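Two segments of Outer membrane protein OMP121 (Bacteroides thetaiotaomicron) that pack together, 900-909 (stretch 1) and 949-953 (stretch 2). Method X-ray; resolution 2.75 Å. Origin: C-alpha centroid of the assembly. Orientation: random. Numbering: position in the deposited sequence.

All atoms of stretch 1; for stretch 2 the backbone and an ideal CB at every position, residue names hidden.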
# COMPACT_ATOMS: atom_id res chain seq x y z
N VAL B 900 12.49 24.57 28.14
CA VAL B 900 12.97 25.91 27.85
C VAL B 900 11.86 26.92 28.08
O VAL B 900 10.69 26.64 27.82
CB VAL B 900 13.50 25.98 26.41
CG1 VAL B 900 13.67 27.40 25.96
CG2 VAL B 900 14.80 25.23 26.34
N ASP B 901 12.24 28.10 28.57
CA ASP B 901 11.28 29.16 28.87
C ASP B 901 10.55 29.62 27.61
O ASP B 901 11.17 29.92 26.59
CB ASP B 901 12.01 30.33 29.52
CG ASP B 901 11.08 31.31 30.21
OD1 ASP B 901 9.96 31.54 29.73
OD2 ASP B 901 11.50 31.87 31.25
N LYS B 902 9.23 29.70 27.70
CA LYS B 902 8.33 30.03 26.60
C LYS B 902 8.27 31.53 26.33
O LYS B 902 7.73 31.93 25.30
CB LYS B 902 6.94 29.50 26.93
CG LYS B 902 6.29 28.61 25.91
CD LYS B 902 4.98 28.06 26.45
CE LYS B 902 3.95 27.77 25.35
NZ LYS B 902 4.54 27.06 24.19
N SER B 903 8.83 32.34 27.21
CA SER B 903 8.58 33.77 27.22
C SER B 903 9.29 34.45 26.06
O SER B 903 10.39 34.05 25.67
CB SER B 903 9.03 34.37 28.54
OG SER B 903 8.29 33.83 29.62
N TYR B 904 8.64 35.48 25.51
CA TYR B 904 9.27 36.29 24.47
C TYR B 904 8.56 37.63 24.34
O TYR B 904 7.40 37.78 24.71
CB TYR B 904 9.32 35.56 23.11
CG TYR B 904 7.98 35.23 22.46
CD1 TYR B 904 7.26 36.20 21.76
CD2 TYR B 904 7.46 33.94 22.49
CE1 TYR B 904 6.07 35.90 21.15
CE2 TYR B 904 6.27 33.63 21.89
CZ TYR B 904 5.57 34.61 21.22
OH TYR B 904 4.38 34.31 20.61
N VAL B 905 9.31 38.61 23.84
CA VAL B 905 8.76 39.85 23.31
C VAL B 905 9.05 39.84 21.82
O VAL B 905 10.17 39.54 21.41
CB VAL B 905 9.36 41.12 23.95
CG1 VAL B 905 8.73 42.33 23.33
CG2 VAL B 905 9.14 41.16 25.45
N LYS B 906 8.05 40.17 21.02
CA LYS B 906 8.22 40.08 19.57
C LYS B 906 7.75 41.35 18.88
O LYS B 906 6.64 41.83 19.12
CB LYS B 906 7.46 38.88 19.03
CG LYS B 906 8.18 38.19 17.92
CD LYS B 906 7.41 37.00 17.43
CE LYS B 906 7.88 35.74 18.06
NZ LYS B 906 7.05 34.63 17.57
N LEU B 907 8.60 41.88 18.00
CA LEU B 907 8.14 42.82 16.98
C LEU B 907 7.29 42.05 15.98
O LEU B 907 7.79 41.55 14.97
CB LEU B 907 9.33 43.50 16.31
CG LEU B 907 8.95 44.59 15.30
CD1 LEU B 907 7.89 45.51 15.86
CD2 LEU B 907 10.16 45.40 14.90
N ARG B 908 6.00 41.93 16.27
CA ARG B 908 5.11 41.08 15.49
C ARG B 908 5.01 41.55 14.05
O ARG B 908 5.29 40.79 13.12
CB ARG B 908 3.74 41.06 16.15
CG ARG B 908 2.79 40.02 15.64
CD ARG B 908 2.81 38.78 16.49
NE ARG B 908 3.69 37.79 15.90
CZ ARG B 908 3.95 36.61 16.43
NH1 ARG B 908 3.41 36.26 17.58
NH2 ARG B 908 4.77 35.80 15.80
N SER B 909 4.63 42.81 13.84
CA SER B 909 4.44 43.34 12.49
C SER B 909 4.76 44.83 12.44
O SER B 909 4.60 45.55 13.43
CB SER B 909 3.01 43.13 12.02
OG SER B 909 2.11 43.84 12.84
N UNK B 949 15.76 29.05 20.52
CA UNK B 949 14.62 28.99 19.62
C UNK B 949 13.74 30.23 19.72
O UNK B 949 13.70 30.92 20.74
CB UNK B 949 13.79 27.74 19.91
N UNK B 950 13.02 30.49 18.64
CA UNK B 950 11.85 31.34 18.71
C UNK B 950 10.77 30.44 19.28
O UNK B 950 10.34 29.50 18.61
CB UNK B 950 11.47 31.94 17.35
N UNK B 951 10.31 30.69 20.48
CA UNK B 951 9.33 29.80 21.11
C UNK B 951 8.05 29.55 20.34
O UNK B 951 7.22 28.76 20.81
CB UNK B 951 8.95 30.37 22.48
N UNK B 952 7.84 30.19 19.20
CA UNK B 952 6.61 29.98 18.44
C UNK B 952 6.82 28.82 17.48
O UNK B 952 6.91 28.98 16.26
CB UNK B 952 6.20 31.25 17.68
N UNK B 953 6.88 27.62 18.05
CA UNK B 953 7.36 26.43 17.35
C UNK B 953 6.69 25.19 17.90
O UNK B 953 6.60 25.02 19.12
CB UNK B 953 8.88 26.31 17.47

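Position 949 has its CA-to-CB bond sideways to stretch 1, and nothing of that stretch lies within 5.5 Å of the ideal CB. Phi/psi of -133/156° is an extended conformation open to most residues. The residue is Ile949, with chi1 p and chi2 t. Its end comes nearer, but Ile949 CG1 is still 4.7 Å from Val900 CG1.

Position 950 also starts out sideways. What stretch 1 offers is a charge: Lys906 NZ is 5.2 Å from the ideal CB. An acid would suit, and a neutral acceptor such as Asn or Gln could also serve. The residue is Asp950. Its chi1 is t, and the carboxylate comes within reach of Lys906 NZ. Lys906 NZ donates to Asp950 OD1 at 3.2 Å, as part of a salt bridge, and more weakly to Asp950 OD2 at 3.4 Å. Asp950 OD1 also accepts from the backbone N of position 952 at 2.9 Å.

Position 951 points toward stretch 1, at the turn between its two strands. Its ideal CB is 3.4 Å from Lys902 O and 3.9 Å from Tyr904 CD2. Space is short, and the ring offers an apolar surface. A small or compact apolar side chain would suit. Phi of -56° also allows proline, and the backbone N needs no partner from stretch 1. The residue is Pro951. It has the largest area covered by stretch 1, 82 Å². Its CB lies 3.5 Å from Lys902 O and meets Tyr904 CD2 at 3.8 Å, oblique to the ring.

Position 952 points toward stretch 1 and into a basic site. The ideal CB is 3.5 Å from Lys906 NZ, 4.6 Å from Tyr904 OH and 5.1 Å from Arg908 NH2. Lys906 NZ and Arg908 NH2 are two donors only 3.1 Å apart, so negative charge between them is favourable. Asp or Glu would fit; a basic residue would be a poor match. The residue is Glu952, extended with chi1 and chi2 both t. Its OE1 makes salt bridges to Lys906 NZ at 2.4 Å and to Arg908 NH2 at 2.5 Å. The latter includes a very short, nearly straight hydrogen bond (170°) at the edge of the guanidinium. Both distances are unusually short, and at 2.75 Å resolution their exact values deserve caution.

Position 953 is sideways, with nothing of stretch 1 within 5.5 Å of the ideal CB. Many residues would do. The residue is Met953, and its end leads away.

Stretch 2 949-953: IDPEM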
# COMPACT_ATOMS: atom_id res chain seq x y z
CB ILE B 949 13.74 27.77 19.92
CG1 ILE B 949 13.22 27.85 21.34
CG2 ILE B 949 14.49 26.52 19.70
CD1 ILE B 949 12.06 26.95 21.60
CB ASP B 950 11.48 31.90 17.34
CG ASP B 950 10.06 32.47 17.28
OD1 ASP B 950 9.35 32.52 18.30
OD2 ASP B 950 9.65 32.87 16.19
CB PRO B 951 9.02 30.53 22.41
CG PRO B 951 10.25 31.23 22.73
CD PRO B 951 10.85 31.64 21.44
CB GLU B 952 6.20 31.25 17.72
CG GLU B 952 4.74 31.28 17.36
CD GLU B 952 4.33 32.53 16.62
OE1 GLU B 952 5.06 33.53 16.69
OE2 GLU B 952 3.27 32.48 15.96
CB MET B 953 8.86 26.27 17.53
CG MET B 953 9.71 26.65 16.39
SD MET B 953 11.37 26.30 16.91
CE MET B 953 12.27 26.84 15.48
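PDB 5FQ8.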